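Local structure of putative Zn-dependent Alcohol Dehydrogenase (Rhodobacter sphaeroides, 3IV6) at residues Ile120-Thr125 and Glu214-Asp219. The protein binds S-adenosylmethionine and, although named a putative zinc-dependent alcohol dehydrogenase, has a Rossmann-like fold consistent with an SAM-dependent methyltransferase. Residues are numbered along the deposited sequence; the frame is centred on the assembly and turned at random.
Sequences INRFTT and ETRFDD
Glu214 OE1 takes two salt bridges at once, making a three-residue network: Arg122 NH1 reaches it from the 120-125 loop at 2.9 Å, and Arg216 NH1, from its own segment, at 3.1 Å. The Arg216 pair is also a hydrogen bond, meeting OE1 from above the carboxylate plane, 29° out of it. Arg122 bends at chi2 and chi3 to reach the carboxylate; the two planes are 34° apart. Tyr153 takes Arg122 NH2, Asp156 pairs with Arg216, and Arg211 with Glu214 OE2. An alanine in place of Glu214 would remove the carboxylate and would probably leave Arg122 and Arg216 close together with less to offset their like charges, loosening the loop from the strand. Beside the network one water joins Asn121 O and ND2 to Thr215 O and Arg216 NH1, while Asn121 OD1 takes the backbone N of Lys149. Then comes a nearly straight backbone bond, Thr215 N to Phe123 O at 2.9 Å. Thr215 OG1, bonded to Thr179, and Thr125 OG1, whose stronger partner is Asp177, make a weak bond at 3.5 Å in which either hydroxyl could donate. Farther along, the Phe217 ring crosses Ile120 at about a right angle, CE2 lying 3.7 Å from Ile120 CG2. The contact ties the edge strand of the small antiparallel sheet to the loop after strand 113-117 of the Rossmann-like domain, where Phe123 turns away to touch the bound S-adenosylmethionine.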
ATOM      1  N   ILE A 120      -0.516   0.767   3.102  1.00 22.75           N
ATOM      2  CA  ILE A 120      -1.028   0.484   4.425  1.00 20.75           C
ATOM      3  C   ILE A 120      -2.551   0.536   4.391  1.00 20.68           C
ATOM      4  O   ILE A 120      -3.222  -0.055   5.227  1.00 21.21           O
ATOM      5  CB  ILE A 120      -0.411   1.469   5.472  1.00 19.70           C
ATOM      6  CG1 ILE A 120       0.995   1.022   5.885  1.00 14.22           C
ATOM      7  CG2 ILE A 120      -1.262   1.564   6.757  1.00 22.71           C
ATOM      8  CD1 ILE A 120       1.836   2.182   6.297  1.00 20.31           C
ATOM      9  N   ASN A 121      -3.091   1.236   3.400  1.00 20.38           N
ATOM     10  CA  ASN A 121      -4.526   1.392   3.280  1.00 22.15           C
ATOM     11  C   ASN A 121      -5.130   0.051   2.791  1.00 28.95           C
ATOM     12  O   ASN A 121      -6.336  -0.188   2.906  1.00 26.62           O
ATOM     13  CB  ASN A 121      -4.824   2.528   2.304  1.00 26.41           C
ATOM     14  CG  ASN A 121      -4.624   3.916   2.920  1.00 30.23           C
ATOM     15  OD1 ASN A 121      -3.671   4.639   2.587  1.00 26.10           O
ATOM     16  ND2 ASN A 121      -5.534   4.297   3.806  1.00 26.56           N
ATOM     17  N   ARG A 122      -4.267  -0.815   2.252  1.00 23.08           N
ATOM     18  CA  ARG A 122      -4.665  -2.122   1.791  1.00 20.84           C
ATOM     19  C   ARG A 122      -4.620  -3.156   2.896  1.00 22.79           C
ATOM     20  O   ARG A 122      -4.776  -4.355   2.622  1.00 23.50           O
ATOM     21  CB  ARG A 122      -3.792  -2.590   0.620  1.00 24.41           C
ATOM     22  CG  ARG A 122      -3.968  -1.777  -0.675  1.00 23.18           C
ATOM     23  CD  ARG A 122      -5.421  -1.299  -0.829  1.00 27.45           C
ATOM     24  NE  ARG A 122      -5.434   0.119  -1.166  1.00 35.61           N
ATOM     25  CZ  ARG A 122      -6.235   1.030  -0.634  1.00 32.63           C
ATOM     26  NH1 ARG A 122      -7.134   0.703   0.266  1.00 27.06           N
ATOM     27  NH2 ARG A 122      -6.125   2.285  -1.021  1.00 45.65           N
ATOM     28  N   PHE A 123      -4.423  -2.692   4.133  1.00 20.48           N
ATOM     29  CA  PHE A 123      -4.381  -3.577   5.289  1.00 21.25           C
ATOM     30  C   PHE A 123      -5.486  -3.372   6.317  1.00 23.71           C
ATOM     31  O   PHE A 123      -6.117  -2.312   6.419  1.00 21.82           O
ATOM     32  CB  PHE A 123      -3.030  -3.481   6.025  1.00 26.01           C
ATOM     33  CG  PHE A 123      -1.822  -3.724   5.151  1.00 24.05           C
ATOM     34  CD1 PHE A 123      -1.830  -4.736   4.176  1.00 19.59           C
ATOM     35  CD2 PHE A 123      -0.668  -2.966   5.325  1.00 21.50           C
ATOM     36  CE1 PHE A 123      -0.754  -4.968   3.365  1.00 16.35           C
ATOM     37  CE2 PHE A 123       0.455  -3.201   4.514  1.00 22.21           C
ATOM     38  CZ  PHE A 123       0.396  -4.221   3.509  1.00 20.60           C
ATOM     39  N   THR A 124      -5.712  -4.432   7.086  1.00 25.61           N
ATOM     40  CA  THR A 124      -6.388  -4.331   8.369  1.00 24.58           C
ATOM     41  C   THR A 124      -5.336  -3.848   9.354  1.00 28.72           C
ATOM     42  O   THR A 124      -4.156  -3.748   9.010  1.00 28.95           O
ATOM     43  CB  THR A 124      -6.889  -5.681   8.862  1.00 28.06           C
ATOM     44  OG1 THR A 124      -5.782  -6.585   9.041  1.00 32.49           O
ATOM     45  CG2 THR A 124      -7.952  -6.256   7.921  1.00 24.34           C
ATOM     46  N   THR A 125      -5.749  -3.552  10.576  1.00 31.31           N
ATOM     47  CA  THR A 125      -4.816  -3.066  11.575  1.00 27.65           C
ATOM     48  C   THR A 125      -3.726  -4.087  11.952  1.00 32.51           C
ATOM     49  O   THR A 125      -2.553  -3.746  11.935  1.00 34.99           O
ATOM     50  CB  THR A 125      -5.556  -2.612  12.810  1.00 24.35           C
ATOM     51  OG1 THR A 125      -6.599  -1.728  12.403  1.00 28.22           O
ATOM     52  CG2 THR A 125      -4.619  -1.889  13.743  1.00 24.39           C
ATOM     53  N   GLU A 214     -10.491  -3.929   4.928  1.00 25.98           N
ATOM     54  CA  GLU A 214      -9.552  -2.786   4.936  1.00 27.94           C
ATOM     55  C   GLU A 214      -9.856  -1.808   6.079  1.00 29.23           C
ATOM     56  O   GLU A 214     -11.006  -1.466   6.333  1.00 30.95           O
ATOM     57  CB  GLU A 214      -9.509  -2.063   3.580  1.00 20.48           C
ATOM     58  CG  GLU A 214      -8.657  -2.793   2.524  1.00 24.63           C
ATOM     59  CD  GLU A 214      -8.645  -2.083   1.178  1.00 27.38           C
ATOM     60  OE1 GLU A 214      -9.321  -1.039   1.090  1.00 28.41           O
ATOM     61  OE2 GLU A 214      -7.975  -2.554   0.219  1.00 24.79           O
ATOM     62  N   THR A 215      -8.823  -1.392   6.796  1.00 24.03           N
ATOM     63  CA  THR A 215      -9.007  -0.467   7.903  1.00 26.07           C
ATOM     64  C   THR A 215      -8.779   0.992   7.474  1.00 29.72           C
ATOM     65  O   THR A 215      -7.910   1.260   6.661  1.00 29.17           O
ATOM     66  CB  THR A 215      -8.043  -0.840   9.009  1.00 30.25           C
ATOM     67  OG1 THR A 215      -8.326  -2.184   9.434  1.00 33.56           O
ATOM     68  CG2 THR A 215      -8.117   0.155  10.180  1.00 28.19           C
ATOM     69  N   ARG A 216      -9.574   1.934   7.984  1.00 29.19           N
ATOM     70  CA  ARG A 216      -9.339   3.340   7.652  1.00 27.26           C
ATOM     71  C   ARG A 216      -8.559   3.967   8.785  1.00 30.11           C
ATOM     72  O   ARG A 216      -8.760   3.624   9.945  1.00 31.92           O
ATOM     73  CB  ARG A 216     -10.616   4.133   7.374  1.00 26.55           C
ATOM     74  CG  ARG A 216     -11.431   3.747   6.109  1.00 27.25           C
ATOM     75  CD  ARG A 216     -10.629   3.043   5.052  1.00 30.02           C
ATOM     76  NE  ARG A 216     -11.414   2.828   3.825  1.00 30.01           N
ATOM     77  CZ  ARG A 216     -10.995   2.115   2.776  1.00 27.65           C
ATOM     78  NH1 ARG A 216      -9.801   1.528   2.786  1.00 30.65           N
ATOM     79  NH2 ARG A 216     -11.760   1.986   1.715  1.00 26.09           N
ATOM     80  N   PHE A 217      -7.637   4.858   8.434  1.00 31.95           N
ATOM     81  CA  PHE A 217      -6.767   5.449   9.437  1.00 38.68           C
ATOM     82  C   PHE A 217      -6.916   6.945   9.463  1.00 34.97           C
ATOM     83  O   PHE A 217      -7.107   7.573   8.430  1.00 30.70           O
ATOM     84  CB  PHE A 217      -5.287   5.101   9.193  1.00 31.85           C
ATOM     85  CG  PHE A 217      -4.989   3.624   9.178  1.00 29.12           C
ATOM     86  CD1 PHE A 217      -4.564   2.975  10.331  1.00 26.34           C
ATOM     87  CD2 PHE A 217      -5.088   2.892   7.994  1.00 29.61           C
ATOM     88  CE1 PHE A 217      -4.260   1.580  10.320  1.00 23.98           C
ATOM     89  CE2 PHE A 217      -4.792   1.534   7.964  1.00 27.87           C
ATOM     90  CZ  PHE A 217      -4.384   0.862   9.139  1.00 26.62           C
ATOM     91  N   ASP A 218      -6.841   7.486  10.671  1.00 41.88           N
ATOM     92  CA  ASP A 218      -6.627   8.909  10.925  1.00 44.03           C
ATOM     93  C   ASP A 218      -5.169   9.008  11.314  1.00 39.89           C
ATOM     94  O   ASP A 218      -4.531   7.995  11.585  1.00 35.99           O
ATOM     95  CB  ASP A 218      -7.460   9.407  12.117  1.00 45.60           C
ATOM     96  CG  ASP A 218      -8.948   9.553  11.801  1.00 61.21           C
ATOM     97  OD1 ASP A 218      -9.326   9.711  10.609  1.00 60.19           O
ATOM     98  OD2 ASP A 218      -9.738   9.523  12.778  1.00 65.52           O
ATOM     99  N   ASP A 219      -4.654  10.229  11.359  1.00 39.17           N
ATOM    100  CA  ASP A 219      -3.304  10.463  11.809  1.00 33.46           C
ATOM    101  C   ASP A 219      -3.041   9.797  13.154  1.00 33.70           C
ATOM    102  O   ASP A 219      -2.029   9.140  13.326  1.00 37.84           O
ATOM    103  CB  ASP A 219      -3.027  11.961  11.882  1.00 40.21           C
ATOM    104  CG  ASP A 219      -1.610  12.273  12.359  1.00 49.47           C
ATOM    105  OD1 ASP A 219      -0.619  11.845  11.698  1.00 42.00           O
ATOM    106  OD2 ASP A 219      -1.501  12.951  13.413  1.00 53.85           O
TER
HETATM  107  O   HOH W   1      -7.631   2.216   4.331  1.00 29.18           O